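Local atomic coordinates of CPI (Ascaris lumbricoides, PDB entry 4IT7), a protein that probably inhibits cysteine proteases as a member of the cystatin family of inhibitors. Residues Val43-Ala48 with Leu60-Ala65; Ile89-Ile94 with Ile107-Ser112; Ile64-Cys69 with Glu80-Gly85. One frame throughout, in Å; residues are numbered along the deposited sequence.

In the fold
Interactions 1 and 2 each pair the strands of one antiparallel hairpin, and the two hairpins lie side by side in the sheet that packs on helix 17-33. Their centres are about 9 Å apart, and strands 56-70 and 88-97 meet directly: Leu-60 N lies 2.7 Å from Val-92 O, a probable hydrogen bond. Interaction 3 continues from interaction 1 at Ile-64 and Ala-65, where strand 56-70 runs on to meet the loop 80-85, their centres about 14 Å apart. Interaction 3 lies about 18 Å from interaction 2, centre to centre, yet Ile-64 CD1 touches Cys-90 SG at 3.9 Å. As in other cystatins, the turns of both hairpins, the first with QVVAG, probably meet the protease.

Interaction 1. Residues Val43-Ala48 with Leu60-Ala65; sequences VKVISA and LELLIA
Ser-47 and Glu-61 meet by their polar ends: OG of Ser-47 donates a 2.6 Å hydrogen bond to OE1 of Glu-61, which accepts through its anti lone pair, away from the other carboxylate oxygen. A chi1 of 67° sets OG between the serine's own N and carbonyl carbon, while the glutamate chain runs extended beyond CG to reach it. Farther along the same face, Ile-46 crosses Leu-63 obliquely, its CD1 resting 3.8 Å from Leu-63 CB. From the other end Val-43 straddles two partners, CG1 lying 3.7 Å from Leu-63 CD2 and CG2 3.7 Å from Ala-65 CB. This is the first hairpin of the cystatin fold, interrupted by two classic beta bulges: Val-43 and Lys-44 both face Leu-63, whose O accepts from both N atoms, and Ile-46 and Ser-47 both face Glu-61. Lys-44 lays its methylene CG against Leu-63 and leads its amine away. On the opposite face Val-45 and Leu-62 lie side by side, pointing the same way, with Val-45 CG1 3.9 Å from Leu-62 CD2. Small Ala-48 brings CB to 3.6 Å from Leu-60 CD2. Apolar residues suit this face because Val-45 and Leu-62 also touch Ala-23 of helix 17-33, and Ala-48 touches Ile-19.

Interaction 2. Residues Ile89-Ile94 with Ile107-Ser112; sequences ICTVAI and IKECKS
Cys-90 and Cys-110 are joined covalently, SG to SG at 2.0 Å, with a torsion about the S-S bond of 108°. They form a non-hydrogen-bonded pair whose CA atoms approach to 3.9 Å, close quarters that suit a cross-strand disulfide. In both cysteines SG stands anti to the carbonyl carbon (chi1 -59° in Cys-90 and -63° in Cys-110), and the sulfurs meet on the face turned to the helix.

Backbone hydrogen bonds stitch the strands on each side of the bridge. Ile-89 N reaches Lys-111 O at 2.9 Å, and Lys-111 N returns a bond to Ile-89 O. Thr-91 N binds Glu-109 O at 2.9 Å. Thr-91 O takes a 2.7 Å bond from Lys-108 N and a weak one from Glu-109 N, so that Lys-108 and Glu-109 together face one threonine in a classic beta bulge.

Apolar packing is concentrated at Val-92 and Ile-107, which lie side by side and point the same way, with Val-92 CG1 3.8 Å from Ile-107 CD1. Their branched chains continue the core, touching Ala-26 and Ile-30 of helix 17-33 respectively.

The single salt bridge runs within one strand: Lys-111 NZ reaches Glu-109 OE2 at 2.9 Å on the outer face, where Glu-109 and Lys-111, both exposed, share the face of Ile-89 and Thr-91.

A disulfide-locked antiparallel hairpin at the C-terminal end of the chain, with strand 102-112 at the sheet's edge, is characteristic of the secreted, disulfide-containing cystatins.

Interaction 3. Residues Ile64-Cys69 with Glu80-Gly85; sequences IAPTSC and EAVSNG
Val-82 lies against Pro-66 with both its backbone and its side chain. Its N donates a 3.2 Å hydrogen bond to Pro-66 O, in the plane of that carbonyl, and its side chain packs beside the same carbonyl. Val-82 CB is 4.2 Å from Pro-66 O. From there the valine forks: Val-82 CG2, placed between the backbone N and the carbonyl carbon, comes to 3.3 Å from Pro-66 O and packs loosely on Pro-66 CG (4.3 Å), while Val-82 CG1 reaches on to Ser-68 N at 4.1 Å. A short branched chain can thus touch Pro-66 and Ser-68 at once.

Gly-85 meets the proline ring with backbone alone, its N 3.4 Å from Pro-66 CG. Glycine suits the positive phi there. On the other flank of Val-82, Ala-81 places its methyl CB 3.8 Å from Ala-65 CB, and Thr-67 sets CB 3.5 Å from Glu-80 O. The hydroxyl of Thr-67 turns elsewhere, accepting from Cys-69 N in an ST turn and bonding to Gln-39 O.

No regular helix or strand forms in residues 80-85. This loop, which leads on to strand 88-97, folds back over the far end of strand 56-70; the disulfide between Cys-69 and Cys-79 ties its start to that strand, and strand 38-51 runs alongside, with Gln-40 touching Pro-66 and Thr-41 touching Thr-67.

Interaction 1. Residues Val43-Ala48 with Leu60-Ala65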
loop_
_atom_site.group_PDB
_atom_site.type_symbol
_atom_site.label_atom_id
_atom_site.label_comp_id
_atom_site.label_asym_id
_atom_site.label_seq_id
_atom_site.Cartn_x
_atom_site.Cartn_y
_atom_site.Cartn_z
ATOM N N VAL A 43 -0.910 4.386 8.045
ATOM C CA VAL A 43 -1.029 5.686 8.711
ATOM C C VAL A 43 -1.425 6.769 7.691
ATOM O O VAL A 43 -2.480 7.430 7.807
ATOM C CB VAL A 43 0.297 6.003 9.431
ATOM C CG1 VAL A 43 0.256 7.389 10.083
ATOM C CG2 VAL A 43 0.529 4.921 10.476
ATOM N N LYS A 44 -0.609 6.904 6.646
ATOM C CA LYS A 44 -0.984 7.794 5.564
ATOM C C LYS A 44 -0.343 7.430 4.224
ATOM O O LYS A 44 0.776 6.859 4.141
ATOM C CB LYS A 44 -0.636 9.251 5.918
ATOM C CG LYS A 44 0.864 9.546 6.018
ATOM C CD LYS A 44 1.132 11.046 5.993
ATOM C CE LYS A 44 0.055 11.803 6.769
ATOM N NZ LYS A 44 0.525 13.155 7.167
ATOM N N VAL A 45 -1.038 7.838 3.173
ATOM C CA VAL A 45 -0.434 7.793 1.884
ATOM C C VAL A 45 0.488 9.015 1.795
ATOM O O VAL A 45 0.016 10.105 1.651
ATOM C CB VAL A 45 -1.485 7.738 0.743
ATOM C CG1 VAL A 45 -0.791 7.421 -0.556
ATOM C CG2 VAL A 45 -2.579 6.696 1.017
ATOM N N ILE A 46 1.797 8.804 1.858
ATOM C CA ILE A 46 2.788 9.909 1.773
ATOM C C ILE A 46 2.766 10.555 0.364
ATOM O O ILE A 46 2.637 11.773 0.236
ATOM C CB ILE A 46 4.194 9.389 2.066
ATOM C CG1 ILE A 46 4.280 8.860 3.478
ATOM C CG2 ILE A 46 5.292 10.414 1.821
ATOM C CD1 ILE A 46 5.479 7.921 3.631
ATOM N N SER A 47 2.880 9.746 -0.696
ATOM C CA SER A 47 2.784 10.279 -2.055
ATOM C C SER A 47 2.167 9.307 -3.074
ATOM O O SER A 47 2.006 8.111 -2.788
ATOM C CB SER A 47 4.158 10.712 -2.512
ATOM O OG SER A 47 4.992 9.590 -2.659
ATOM N N ALA A 48 1.854 9.834 -4.266
ATOM C CA ALA A 48 1.221 9.063 -5.327
ATOM C C ALA A 48 1.573 9.706 -6.634
ATOM O O ALA A 48 1.490 10.915 -6.767
ATOM C CB ALA A 48 -0.278 9.064 -5.140
ATOM N N LEU A 60 3.166 4.455 -5.194
ATOM C CA LEU A 60 2.701 4.990 -3.933
ATOM C C LEU A 60 3.770 4.805 -2.888
ATOM O O LEU A 60 4.514 3.820 -2.920
ATOM C CB LEU A 60 1.398 4.293 -3.448
ATOM C CG LEU A 60 0.216 4.098 -4.393
ATOM C CD1 LEU A 60 -0.831 3.218 -3.740
ATOM C CD2 LEU A 60 -0.386 5.441 -4.793
ATOM N N GLU A 61 3.842 5.779 -1.977
ATOM C CA GLU A 61 4.612 5.619 -0.768
ATOM C C GLU A 61 3.611 5.636 0.337
ATOM O O GLU A 61 2.870 6.593 0.482
ATOM C CB GLU A 61 5.546 6.777 -0.549
ATOM C CG GLU A 61 6.871 6.714 -1.277
ATOM C CD GLU A 61 7.664 7.992 -0.993
ATOM O OE1 GLU A 61 7.172 9.090 -1.324
ATOM O OE2 GLU A 61 8.753 7.917 -0.401
ATOM N N LEU A 62 3.620 4.563 1.127
ATOM C CA LEU A 62 2.703 4.381 2.218
ATOM C C LEU A 62 3.486 4.409 3.504
ATOM O O LEU A 62 4.538 3.757 3.627
ATOM C CB LEU A 62 1.976 3.016 2.078
ATOM C CG LEU A 62 1.206 2.807 0.746
ATOM C CD1 LEU A 62 0.615 1.403 0.650
ATOM C CD2 LEU A 62 0.092 3.815 0.588
ATOM N N LEU A 63 2.969 5.151 4.472
ATOM C CA LEU A 63 3.509 5.107 5.817
ATOM C C LEU A 63 2.635 4.127 6.589
ATOM O O LEU A 63 1.406 4.353 6.722
ATOM C CB LEU A 63 3.423 6.507 6.470
ATOM C CG LEU A 63 3.829 6.561 7.941
ATOM C CD1 LEU A 63 5.271 6.092 8.099
ATOM C CD2 LEU A 63 3.595 7.986 8.501
ATOM N N ILE A 64 3.237 3.050 7.112
ATOM C CA ILE A 64 2.442 2.005 7.750
ATOM C C ILE A 64 2.913 1.763 9.184
ATOM O O ILE A 64 4.104 1.962 9.488
ATOM C CB ILE A 64 2.409 0.669 6.917
ATOM C CG1 ILE A 64 3.742 -0.081 7.021
ATOM C CG2 ILE A 64 2.054 0.947 5.426
ATOM C CD1 ILE A 64 3.645 -1.548 6.650
ATOM N N ALA A 65 1.984 1.304 10.037
ATOM C CA ALA A 65 2.306 0.980 11.436
ATOM C C ALA A 65 1.793 -0.386 11.838
ATOM O O ALA A 65 0.758 -0.789 11.348
ATOM C CB ALA A 65 1.747 2.046 12.394
#

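Interaction 2. Residues Ile89-Ile94 with Ile107-Ser112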
loop_
_atom_site.group_PDB
_atom_site.type_symbol
_atom_site.label_atom_id
_atom_site.label_comp_id
_atom_site.label_asym_id
_atom_site.label_seq_id
_atom_site.Cartn_x
_atom_site.Cartn_y
_atom_site.Cartn_z
ATOM N N ILE A 89 7.985 2.785 5.811
ATOM C CA ILE A 89 7.611 3.379 4.528
ATOM C C ILE A 89 7.856 2.351 3.430
ATOM O O ILE A 89 8.974 1.807 3.261
ATOM C CB ILE A 89 8.383 4.649 4.189
ATOM C CG1 ILE A 89 8.127 5.696 5.271
ATOM C CG2 ILE A 89 7.909 5.196 2.833
ATOM C CD1 ILE A 89 9.122 6.834 5.240
ATOM N N CYS A 90 6.779 2.062 2.722
ATOM C CA CYS A 90 6.806 1.064 1.680
ATOM C C CYS A 90 6.496 1.808 0.399
ATOM O O CYS A 90 5.549 2.611 0.375
ATOM C CB CYS A 90 5.774 0.001 1.981
ATOM S SG CYS A 90 5.984 -0.860 3.579
ATOM N N THR A 91 7.373 1.606 -0.596
ATOM C CA THR A 91 7.162 1.966 -1.978
ATOM C C THR A 91 6.482 0.773 -2.702
ATOM O O THR A 91 6.934 -0.387 -2.648
ATOM C CB THR A 91 8.503 2.344 -2.613
ATOM O OG1 THR A 91 9.071 3.398 -1.842
ATOM C CG2 THR A 91 8.334 2.821 -4.060
ATOM N N VAL A 92 5.348 1.078 -3.312
ATOM C CA VAL A 92 4.486 0.113 -3.967
ATOM C C VAL A 92 4.200 0.641 -5.376
ATOM O O VAL A 92 3.917 1.847 -5.537
ATOM C CB VAL A 92 3.127 -0.040 -3.252
ATOM C CG1 VAL A 92 2.372 -1.246 -3.805
ATOM C CG2 VAL A 92 3.302 -0.198 -1.751
ATOM N N ALA A 93 4.311 -0.247 -6.374
ATOM C CA ALA A 93 3.987 0.043 -7.762
ATOM C C ALA A 93 2.791 -0.809 -8.175
ATOM O O ALA A 93 2.730 -2.040 -7.952
ATOM C CB ALA A 93 5.189 -0.187 -8.667
ATOM N N ILE A 94 1.778 -0.130 -8.693
ATOM C CA ILE A 94 0.659 -0.820 -9.227
ATOM C C ILE A 94 0.492 -0.558 -10.725
ATOM O O ILE A 94 0.488 0.600 -11.185
ATOM C CB ILE A 94 -0.624 -0.659 -8.415
ATOM C CG1 ILE A 94 -1.740 -0.375 -9.361
ATOM C CG2 ILE A 94 -0.486 0.315 -7.234
ATOM C CD1 ILE A 94 -2.920 -1.271 -9.075
ATOM N N ILE A 107 5.140 -4.814 -4.349
ATOM C CA ILE A 107 5.768 -4.116 -3.204
ATOM C C ILE A 107 7.225 -4.019 -3.497
ATOM O O ILE A 107 7.885 -5.038 -3.540
ATOM C CB ILE A 107 5.641 -4.843 -1.860
ATOM C CG1 ILE A 107 4.228 -5.408 -1.638
ATOM C CG2 ILE A 107 6.127 -3.916 -0.723
ATOM C CD1 ILE A 107 3.113 -4.386 -1.719
ATOM N N LYS A 108 7.725 -2.803 -3.651
ATOM C CA LYS A 108 9.043 -2.547 -4.185
ATOM C C LYS A 108 10.130 -2.599 -3.104
ATOM O O LYS A 108 11.254 -3.092 -3.324
ATOM C CB LYS A 108 9.007 -1.181 -4.873
ATOM C CG LYS A 108 9.713 -1.115 -6.220
ATOM C CD LYS A 108 8.916 -1.802 -7.312
ATOM C CE LYS A 108 9.803 -2.084 -8.523
ATOM N NZ LYS A 108 10.781 -3.213 -8.339
ATOM N N GLU A 109 9.789 -2.084 -1.931
ATOM C CA GLU A 109 10.674 -2.077 -0.769
ATOM C C GLU A 109 9.844 -1.510 0.353
ATOM O O GLU A 109 9.040 -0.624 0.099
ATOM C CB GLU A 109 11.876 -1.159 -0.993
ATOM C CG GLU A 109 11.633 0.253 -0.487
ATOM C CD GLU A 109 12.801 1.179 -0.698
ATOM O OE1 GLU A 109 13.728 0.829 -1.465
ATOM O OE2 GLU A 109 12.795 2.258 -0.070
ATOM N N CYS A 110 10.011 -2.051 1.560
ATOM C CA CYS A 110 9.668 -1.376 2.842
ATOM C C CYS A 110 10.932 -1.107 3.701
ATOM O O CYS A 110 11.882 -1.888 3.696
ATOM C CB CYS A 110 8.689 -2.194 3.690
ATOM S SG CYS A 110 7.031 -2.526 3.023
ATOM N N LYS A 111 10.950 -0.017 4.440
ATOM C CA LYS A 111 12.103 0.254 5.278
ATOM C C LYS A 111 11.611 1.007 6.499
ATOM O O LYS A 111 10.535 1.625 6.447
ATOM C CB LYS A 111 13.132 1.082 4.518
ATOM C CG LYS A 111 12.795 2.552 4.527
ATOM C CD LYS A 111 13.610 3.324 3.512
ATOM C CE LYS A 111 12.750 4.439 2.944
ATOM N NZ LYS A 111 13.132 4.606 1.521
ATOM N N SER A 112 12.407 0.958 7.578
ATOM C CA SER A 112 12.122 1.678 8.827
ATOM C C SER A 112 12.047 3.161 8.596
ATOM O O SER A 112 12.907 3.753 7.959
ATOM C CB SER A 112 13.172 1.394 9.900
ATOM O OG SER A 112 13.582 0.045 9.802
#

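Interaction 3. Residues Ile64-Cys69 with Glu80-Gly85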
loop_
_atom_site.group_PDB
_atom_site.type_symbol
_atom_site.label_atom_id
_atom_site.label_comp_id
_atom_site.label_asym_id
_atom_site.label_seq_id
_atom_site.Cartn_x
_atom_site.Cartn_y
_atom_site.Cartn_z
ATOM N N ILE A 64 3.237 3.050 7.112
ATOM C CA ILE A 64 2.442 2.005 7.750
ATOM C C ILE A 64 2.913 1.763 9.184
ATOM O O ILE A 64 4.104 1.962 9.488
ATOM C CB ILE A 64 2.409 0.669 6.917
ATOM C CG1 ILE A 64 3.742 -0.081 7.021
ATOM C CG2 ILE A 64 2.054 0.947 5.426
ATOM C CD1 ILE A 64 3.645 -1.548 6.650
ATOM N N ALA A 65 1.984 1.304 10.037
ATOM C CA ALA A 65 2.306 0.980 11.436
ATOM C C ALA A 65 1.793 -0.386 11.838
ATOM O O ALA A 65 0.758 -0.789 11.348
ATOM C CB ALA A 65 1.747 2.046 12.394
ATOM N N PRO A 66 2.468 -1.062 12.819
ATOM C CA PRO A 66 1.924 -2.337 13.318
ATOM C C PRO A 66 0.651 -2.107 14.071
ATOM O O PRO A 66 0.428 -1.005 14.549
ATOM C CB PRO A 66 3.030 -2.879 14.218
ATOM C CG PRO A 66 3.809 -1.671 14.634
ATOM C CD PRO A 66 3.745 -0.714 13.478
ATOM N N THR A 67 -0.202 -3.118 14.119
ATOM C CA THR A 67 -1.437 -3.084 14.928
ATOM C C THR A 67 -1.295 -4.226 15.903
ATOM O O THR A 67 -0.263 -4.919 15.892
ATOM C CB THR A 67 -2.733 -3.319 14.095
ATOM O OG1 THR A 67 -2.770 -4.673 13.607
ATOM C CG2 THR A 67 -2.848 -2.293 12.903
ATOM N N SER A 68 -2.321 -4.471 16.718
ATOM C CA SER A 68 -2.285 -5.673 17.554
ATOM C C SER A 68 -3.137 -6.827 16.996
ATOM O O SER A 68 -3.356 -7.844 17.649
ATOM C CB SER A 68 -2.684 -5.329 18.972
ATOM O OG SER A 68 -4.073 -5.119 18.995
ATOM N N CYS A 69 -3.590 -6.667 15.780
ATOM C CA CYS A 69 -4.326 -7.683 15.104
ATOM C C CYS A 69 -3.352 -8.716 14.587
ATOM O O CYS A 69 -2.529 -8.429 13.770
ATOM C CB CYS A 69 -5.151 -7.053 13.993
ATOM S SG CYS A 69 -6.585 -6.127 14.560
ATOM N N GLU A 80 -6.227 -0.947 14.747
ATOM C CA GLU A 80 -5.602 0.349 15.003
ATOM C C GLU A 80 -4.106 0.348 15.287
ATOM O O GLU A 80 -3.606 -0.466 16.018
ATOM C CB GLU A 80 -6.346 1.122 16.084
ATOM C CG GLU A 80 -7.839 1.173 15.881
ATOM C CD GLU A 80 -8.257 2.183 14.853
ATOM O OE1 GLU A 80 -7.519 3.136 14.634
ATOM O OE2 GLU A 80 -9.348 2.052 14.298
ATOM N N ALA A 81 -3.414 1.295 14.675
ATOM C CA ALA A 81 -1.977 1.515 14.852
ATOM C C ALA A 81 -1.691 1.633 16.334
ATOM O O ALA A 81 -2.514 2.129 17.108
ATOM C CB ALA A 81 -1.514 2.768 14.119
ATOM N N VAL A 82 -0.521 1.173 16.719
ATOM C CA VAL A 82 -0.139 1.143 18.110
ATOM C C VAL A 82 1.119 1.971 18.369
ATOM O O VAL A 82 1.999 2.039 17.539
ATOM C CB VAL A 82 -0.055 -0.301 18.619
ATOM C CG1 VAL A 82 -1.425 -0.934 18.595
ATOM C CG2 VAL A 82 0.919 -1.129 17.823
ATOM N N SER A 83 1.161 2.625 19.520
ATOM C CA SER A 83 2.254 3.515 19.937
ATOM C C SER A 83 3.627 3.114 19.452
ATOM O O SER A 83 4.269 3.860 18.775
ATOM C CB SER A 83 2.274 3.638 21.447
ATOM O OG SER A 83 1.195 2.955 22.029
ATOM N N ASN A 84 4.078 1.929 19.788
ATOM C CA ASN A 84 5.284 1.417 19.173
ATOM C C ASN A 84 5.150 0.004 18.638
ATOM O O ASN A 84 5.243 -0.977 19.351
ATOM C CB ASN A 84 6.471 1.490 20.112
ATOM C CG ASN A 84 7.796 1.563 19.374
ATOM O OD1 ASN A 84 8.694 0.765 19.610
ATOM N ND2 ASN A 84 7.933 2.556 18.515
ATOM N N GLY A 85 4.983 -0.063 17.339
ATOM C CA GLY A 85 4.823 1.155 16.591
ATOM C C GLY A 85 5.976 1.604 15.753
ATOM O O GLY A 85 5.941 2.713 15.286
#